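Local coordinates for probable n-acetylneuraminic acid outer membrane channel protein NANC (Escherichia coli, PDB 2WJR) that forms a monomeric beta-barrel channel in the outer membrane through which N-acetylneuraminic acid enters the bacterium, with weak anion selectivity, at residues 157-170 against 186-200. The protein carries 1 engineered substitution. Numbering follows the deposited sequence.
Sequences RYANHKKWATENAF and YDYLDRQGVYNGRDN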
loop_
_atom_site.group_PDB
_atom_site.type_symbol
_atom_site.label_atom_id
_atom_site.label_comp_id
_atom_site.label_asym_id
_atom_site.label_seq_id
_atom_site.Cartn_x
_atom_site.Cartn_y
_atom_site.Cartn_z
ATOM N N ARG A 157 -5.663 -12.047 14.564
ATOM C CA ARG A 157 -6.463 -12.252 13.380
ATOM C C ARG A 157 -6.809 -10.939 12.712
ATOM O O ARG A 157 -6.805 -9.896 13.347
ATOM C CB ARG A 157 -7.745 -13.032 13.715
ATOM C CG ARG A 157 -8.733 -12.254 14.554
ATOM C CD ARG A 157 -10.009 -13.082 14.800
ATOM N NE ARG A 157 -11.040 -12.353 15.525
ATOM C CZ ARG A 157 -11.857 -11.436 15.005
ATOM N NH1 ARG A 157 -12.782 -10.865 15.776
ATOM N NH2 ARG A 157 -11.770 -11.079 13.727
ATOM N N TYR A 158 -7.123 -11.021 11.423
ATOM C CA TYR A 158 -7.713 -9.918 10.693
ATOM C C TYR A 158 -9.221 -9.912 10.915
ATOM O O TYR A 158 -9.807 -10.868 11.466
ATOM C CB TYR A 158 -7.364 -10.038 9.190
ATOM C CG TYR A 158 -5.881 -9.859 8.966
ATOM C CD1 TYR A 158 -5.051 -10.951 8.716
ATOM C CD2 TYR A 158 -5.289 -8.608 9.090
ATOM C CE1 TYR A 158 -3.683 -10.801 8.550
ATOM C CE2 TYR A 158 -3.907 -8.443 8.927
ATOM C CZ TYR A 158 -3.105 -9.543 8.665
ATOM O OH TYR A 158 -1.724 -9.427 8.473
ATOM N N ALA A 159 -9.836 -8.825 10.503
ATOM C CA ALA A 159 -11.260 -8.591 10.695
ATOM C C ALA A 159 -12.113 -9.553 9.856
ATOM O O ALA A 159 -13.347 -9.539 9.946
ATOM C CB ALA A 159 -11.576 -7.141 10.374
ATOM N N ASN A 160 -11.454 -10.385 9.038
ATOM C CA ASN A 160 -12.151 -11.415 8.274
ATOM C C ASN A 160 -12.148 -12.758 9.022
ATOM O O ASN A 160 -12.477 -13.777 8.449
ATOM C CB ASN A 160 -11.502 -11.580 6.894
ATOM C CG ASN A 160 -10.078 -12.092 6.980
ATOM O OD1 ASN A 160 -9.481 -12.163 8.063
ATOM N ND2 ASN A 160 -9.510 -12.446 5.827
ATOM N N HIS A 161 -11.720 -12.744 10.282
ATOM C CA HIS A 161 -11.657 -13.948 11.149
ATOM C C HIS A 161 -10.679 -15.007 10.703
ATOM O O HIS A 161 -10.793 -16.163 11.094
ATOM C CB HIS A 161 -13.068 -14.522 11.398
ATOM C CG HIS A 161 -13.914 -13.609 12.226
ATOM N ND1 HIS A 161 -14.201 -13.857 13.554
ATOM C CD2 HIS A 161 -14.473 -12.408 11.937
ATOM C CE1 HIS A 161 -14.929 -12.865 14.035
ATOM N NE2 HIS A 161 -15.106 -11.970 13.077
ATOM N N LYS A 162 -9.669 -14.589 9.934
ATOM C CA LYS A 162 -8.584 -15.454 9.532
ATOM C C LYS A 162 -7.250 -14.823 9.955
ATOM O O LYS A 162 -7.183 -13.637 10.301
ATOM C CB LYS A 162 -8.581 -15.684 8.012
ATOM C CG LYS A 162 -9.917 -16.059 7.406
ATOM C CD LYS A 162 -9.792 -16.357 5.905
ATOM C CE LYS A 162 -11.102 -16.087 5.175
ATOM N NZ LYS A 162 -10.958 -16.147 3.690
ATOM N N LYS A 163 -6.212 -15.644 9.938
ATOM C CA LYS A 163 -4.845 -15.222 10.185
ATOM C C LYS A 163 -4.167 -14.726 8.905
ATOM O O LYS A 163 -2.956 -14.574 8.863
ATOM C CB LYS A 163 -4.047 -16.379 10.771
ATOM C CG LYS A 163 -4.589 -16.855 12.127
ATOM C CD LYS A 163 -3.579 -17.750 12.834
ATOM C CE LYS A 163 -2.538 -16.952 13.572
ATOM N NZ LYS A 163 -1.397 -17.762 14.100
ATOM N N TRP A 164 -4.955 -14.517 7.865
ATOM C CA TRP A 164 -4.436 -13.999 6.587
ATOM C C TRP A 164 -5.531 -13.282 5.874
ATOM O O TRP A 164 -6.712 -13.483 6.161
ATOM C CB TRP A 164 -3.886 -15.110 5.710
ATOM C CG TRP A 164 -4.912 -16.116 5.256
ATOM C CD1 TRP A 164 -5.366 -17.192 5.962
ATOM C CD2 TRP A 164 -5.588 -16.152 3.990
ATOM N NE1 TRP A 164 -6.298 -17.880 5.226
ATOM C CE2 TRP A 164 -6.449 -17.270 4.009
ATOM C CE3 TRP A 164 -5.552 -15.346 2.841
ATOM C CZ2 TRP A 164 -7.260 -17.608 2.927
ATOM C CZ3 TRP A 164 -6.368 -15.667 1.770
ATOM C CH2 TRP A 164 -7.216 -16.797 1.817
ATOM N N ALA A 165 -5.145 -12.412 4.939
ATOM C CA ALA A 165 -6.102 -11.717 4.123
ATOM C C ALA A 165 -5.399 -11.187 2.891
ATOM O O ALA A 165 -4.160 -11.233 2.780
ATOM C CB ALA A 165 -6.743 -10.577 4.872
ATOM N N THR A 166 -6.212 -10.674 1.995
ATOM C CA THR A 166 -5.755 -10.184 0.691
ATOM C C THR A 166 -6.226 -8.760 0.445
ATOM O O THR A 166 -7.149 -8.251 1.109
ATOM C CB THR A 166 -6.226 -11.117 -0.473
ATOM O OG1 THR A 166 -7.661 -11.132 -0.541
ATOM C CG2 THR A 166 -5.697 -12.511 -0.285
ATOM N N GLU A 167 -5.528 -8.076 -0.458
ATOM C CA GLU A 167 -6.036 -6.852 -1.037
ATOM C C GLU A 167 -5.733 -6.908 -2.527
ATOM O O GLU A 167 -4.727 -7.486 -2.954
ATOM C CB GLU A 167 -5.394 -5.601 -0.425
ATOM C CG GLU A 167 -5.472 -5.491 1.109
ATOM C CD GLU A 167 -4.904 -4.173 1.640
ATOM O OE1 GLU A 167 -4.555 -3.283 0.819
ATOM O OE2 GLU A 167 -4.804 -4.026 2.880
ATOM N N ASN A 168 -6.616 -6.311 -3.303
ATOM C CA ASN A 168 -6.389 -6.120 -4.712
ATOM C C ASN A 168 -6.776 -4.711 -5.076
ATOM O O ASN A 168 -7.920 -4.292 -4.855
ATOM C CB ASN A 168 -7.170 -7.145 -5.528
ATOM C CG ASN A 168 -6.504 -8.503 -5.534
ATOM O OD1 ASN A 168 -5.532 -8.726 -6.263
ATOM N ND2 ASN A 168 -7.004 -9.422 -4.683
ATOM N N ALA A 169 -5.800 -3.974 -5.621
ATOM C CA ALA A 169 -5.971 -2.578 -6.009
ATOM C C ALA A 169 -5.831 -2.461 -7.536
ATOM O O ALA A 169 -4.871 -2.969 -8.111
ATOM C CB ALA A 169 -4.931 -1.685 -5.284
ATOM N N PHE A 170 -6.799 -1.802 -8.161
ATOM C CA PHE A 170 -6.838 -1.594 -9.609
ATOM C C PHE A 170 -6.908 -0.099 -9.853
ATOM O O PHE A 170 -7.833 0.568 -9.385
ATOM C CB PHE A 170 -8.049 -2.295 -10.240
ATOM C CG PHE A 170 -8.144 -3.741 -9.895
ATOM C CD1 PHE A 170 -8.845 -4.160 -8.777
ATOM C CD2 PHE A 170 -7.512 -4.694 -10.675
ATOM C CE1 PHE A 170 -8.914 -5.507 -8.452
ATOM C CE2 PHE A 170 -7.594 -6.029 -10.359
ATOM C CZ PHE A 170 -8.302 -6.430 -9.239
ATOM N N TYR A 186 -10.268 1.104 -7.870
ATOM C CA TYR A 186 -11.135 0.214 -7.125
ATOM C C TYR A 186 -10.257 -0.790 -6.372
ATOM O O TYR A 186 -9.346 -1.390 -6.952
ATOM C CB TYR A 186 -12.135 -0.514 -8.045
ATOM C CG TYR A 186 -12.770 -1.690 -7.327
ATOM C CD1 TYR A 186 -13.824 -1.497 -6.436
ATOM C CD2 TYR A 186 -12.280 -2.984 -7.494
ATOM C CE1 TYR A 186 -14.379 -2.561 -5.737
ATOM C CE2 TYR A 186 -12.827 -4.050 -6.799
ATOM C CZ TYR A 186 -13.878 -3.832 -5.925
ATOM O OH TYR A 186 -14.414 -4.897 -5.235
ATOM N N ASP A 187 -10.519 -0.955 -5.078
ATOM C CA ASP A 187 -9.855 -1.993 -4.302
ATOM C C ASP A 187 -10.894 -2.906 -3.677
ATOM O O ASP A 187 -11.995 -2.464 -3.315
ATOM C CB ASP A 187 -8.990 -1.409 -3.182
ATOM C CG ASP A 187 -8.348 -0.125 -3.569
ATOM O OD1 ASP A 187 -7.431 -0.157 -4.411
ATOM O OD2 ASP A 187 -8.770 0.927 -3.046
ATOM N N TYR A 188 -10.538 -4.179 -3.595
ATOM C CA TYR A 188 -11.250 -5.116 -2.753
ATOM C C TYR A 188 -10.308 -5.526 -1.624
ATOM O O TYR A 188 -9.226 -6.120 -1.855
ATOM C CB TYR A 188 -11.743 -6.322 -3.538
ATOM C CG TYR A 188 -12.525 -7.243 -2.622
ATOM C CD1 TYR A 188 -12.068 -8.523 -2.336
ATOM C CD2 TYR A 188 -13.680 -6.789 -1.985
ATOM C CE1 TYR A 188 -12.769 -9.361 -1.475
ATOM C CE2 TYR A 188 -14.387 -7.610 -1.117
ATOM C CZ TYR A 188 -13.917 -8.891 -0.861
ATOM O OH TYR A 188 -14.604 -9.699 0.008
ATOM N N LEU A 189 -10.694 -5.181 -0.396
ATOM C CA LEU A 189 -9.823 -5.383 0.752
ATOM C C LEU A 189 -10.245 -6.581 1.631
ATOM O O LEU A 189 -10.015 -6.591 2.841
ATOM C CB LEU A 189 -9.764 -4.092 1.549
ATOM C CG LEU A 189 -9.341 -2.877 0.719
ATOM C CD1 LEU A 189 -9.328 -1.644 1.615
ATOM C CD2 LEU A 189 -7.956 -3.080 0.057
ATOM N N ASP A 190 -10.816 -7.598 0.990
ATOM C CA ASP A 190 -11.225 -8.837 1.657
ATOM C C ASP A 190 -12.396 -8.476 2.604
ATOM O O ASP A 190 -12.925 -7.374 2.555
ATOM C CB ASP A 190 -10.013 -9.426 2.408
ATOM C CG ASP A 190 -10.095 -10.934 2.606
ATOM O OD1 ASP A 190 -11.123 -11.430 3.154
ATOM O OD2 ASP A 190 -9.100 -11.617 2.273
ATOM N N ARG A 191 -12.804 -9.399 3.456
ATOM C CA ARG A 191 -13.878 -9.093 4.406
ATOM C C ARG A 191 -13.301 -8.442 5.661
ATOM O O ARG A 191 -13.371 -9.005 6.742
ATOM C CB ARG A 191 -14.632 -10.369 4.748
ATOM C CG ARG A 191 -15.321 -10.999 3.540
ATOM C CD ARG A 191 -16.311 -12.090 4.009
ATOM N NE ARG A 191 -17.385 -11.464 4.782
ATOM C CZ ARG A 191 -18.419 -10.801 4.244
ATOM N NH1 ARG A 191 -19.349 -10.246 5.029
ATOM N NH2 ARG A 191 -18.558 -10.712 2.927
ATOM N N GLN A 192 -12.741 -7.243 5.504
ATOM C CA GLN A 192 -12.012 -6.577 6.578
ATOM C C GLN A 192 -12.694 -5.286 7.026
ATOM O O GLN A 192 -12.118 -4.507 7.802
ATOM C CB GLN A 192 -10.568 -6.281 6.141
ATOM C CG GLN A 192 -9.689 -7.510 6.134
ATOM C CD GLN A 192 -8.213 -7.196 5.942
ATOM O OE1 GLN A 192 -7.434 -7.253 6.888
ATOM N NE2 GLN A 192 -7.823 -6.861 4.707
ATOM N N GLY A 193 -13.917 -5.073 6.550
ATOM C CA GLY A 193 -14.687 -3.915 6.967
ATOM C C GLY A 193 -15.113 -4.121 8.417
ATOM O O GLY A 193 -15.376 -5.262 8.848
ATOM N N VAL A 194 -15.116 -3.024 9.167
ATOM C CA VAL A 194 -15.560 -3.004 10.555
ATOM C C VAL A 194 -16.482 -1.801 10.695
ATOM O O VAL A 194 -16.096 -0.675 10.370
ATOM C CB VAL A 194 -14.386 -2.870 11.557
ATOM C CG1 VAL A 194 -14.900 -2.899 13.002
ATOM C CG2 VAL A 194 -13.365 -3.986 11.338
ATOM N N TYR A 195 -17.706 -2.059 11.146
ATOM C CA TYR A 195 -18.711 -1.022 11.339
ATOM C C TYR A 195 -19.333 -1.228 12.716
ATOM O O TYR A 195 -19.978 -2.245 12.951
ATOM C CB TYR A 195 -19.765 -1.124 10.241
ATOM C CG TYR A 195 -20.800 -0.020 10.238
ATOM C CD1 TYR A 195 -20.429 1.319 10.096
ATOM C CD2 TYR A 195 -22.161 -0.315 10.350
ATOM C CE1 TYR A 195 -21.388 2.332 10.086
ATOM C CE2 TYR A 195 -23.120 0.690 10.339
ATOM C CZ TYR A 195 -22.727 2.006 10.209
ATOM O OH TYR A 195 -23.679 2.999 10.190
ATOM N N ASN A 196 -19.098 -0.281 13.628
ATOM C CA ASN A 196 -19.664 -0.325 14.987
ATOM C C ASN A 196 -19.321 -1.593 15.750
ATOM O O ASN A 196 -20.214 -2.255 16.280
ATOM C CB ASN A 196 -21.190 -0.202 14.936
ATOM C CG ASN A 196 -21.644 1.153 14.476
ATOM O OD1 ASN A 196 -21.346 2.162 15.110
ATOM N ND2 ASN A 196 -22.381 1.189 13.372
ATOM N N GLY A 197 -18.042 -1.943 15.788
ATOM C CA GLY A 197 -17.604 -3.179 16.452
ATOM C C GLY A 197 -17.921 -4.471 15.700
ATOM O O GLY A 197 -17.421 -5.534 16.064
ATOM N N ARG A 198 -18.752 -4.393 14.664
ATOM C CA ARG A 198 -19.108 -5.566 13.863
ATOM C C ARG A 198 -18.103 -5.694 12.709
ATOM O O ARG A 198 -17.982 -4.790 11.894
ATOM C CB ARG A 198 -20.519 -5.406 13.313
ATOM C CG ARG A 198 -21.082 -6.616 12.525
ATOM C CD ARG A 198 -21.552 -6.159 11.159
ATOM N NE ARG A 198 -22.504 -7.025 10.464
ATOM C CZ ARG A 198 -22.212 -8.189 9.891
ATOM N NH1 ARG A 198 -20.984 -8.714 9.969
ATOM N NH2 ARG A 198 -23.162 -8.857 9.258
ATOM N N ASP A 199 -17.408 -6.819 12.629
ATOM C CA ASP A 199 -16.377 -6.995 11.590
ATOM C C ASP A 199 -16.819 -7.994 10.532
ATOM O O ASP A 199 -18.007 -8.294 10.429
ATOM C CB ASP A 199 -15.022 -7.330 12.215
ATOM C CG ASP A 199 -15.009 -8.642 12.971
ATOM O OD1 ASP A 199 -13.964 -8.921 13.572
ATOM O OD2 ASP A 199 -16.006 -9.397 12.982
ATOM N N ASN A 200 -15.883 -8.477 9.710
ATOM C CA ASN A 200 -16.189 -9.503 8.694
ATOM C C ASN A 200 -17.140 -8.984 7.617
ATOM O O ASN A 200 -17.946 -9.737 7.052
ATOM C CB ASN A 200 -16.759 -10.766 9.372
ATOM C CG ASN A 200 -16.400 -12.063 8.632
ATOM O OD1 ASN A 200 -15.970 -12.051 7.485
ATOM N ND2 ASN A 200 -16.596 -13.189 9.304
HETATM O O HOH W 1 -8.335 -6.668 9.378
HETATM O O HOH W 2 -8.990 -14.264 2.829
HETATM O O HOH W 3 -8.654 -8.808 -2.264
#
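Asp-199 joins two extracellular loops of the KdgM-family beta-barrel by taking Arg-157 on one carboxylate oxygen and His-161 on the other. Both terminal nitrogens of Arg-157 converge on Asp-199 OD1 within the guanidinium plane, an end-on salt bridge with NH2 to OD1 at 3.1 Å. His-161 NE2 donates to Asp-199 OD2 at 2.7 Å from its ring edge, the ring standing 81° from the carboxylate plane. Arg-157 NH2 also sits 3.4 Å above the His-161 ring plane, over its centre. An asparagine in place of Asp-199 would probably leave the Arg-157 guanidinium without its counter-charge and could leave His-161 NE2 without its acceptor.

Nearer the membrane, Asp-190 ties its loop to the start of strand 164-170. With CG opposite its own backbone N (chi1 -154°), the Asp-190 carboxylate reaches that strand, where Asp-190 OD2 accepts from Thr-166 N at 3.1 Å, on the anti side. Asp-190 OD1 takes a weak bond from Asn-160 ND2, whose stronger bond, 3.0 Å to Trp-164 O, lies in the amide plane and fixes that side chain.

Further into the membrane, antiparallel pairing with strand 186-188 continues the barrel wall; Asn-168 and Tyr-188 form one hydrogen-bonded pair, Phe-170 and Tyr-186 another. Asp-187 is held by Arg-207 and Ser-205 on the next strand. The Phe-170 and Tyr-186 rings run side by side, CD1 of the former 3.9 Å from CD2 of the latter.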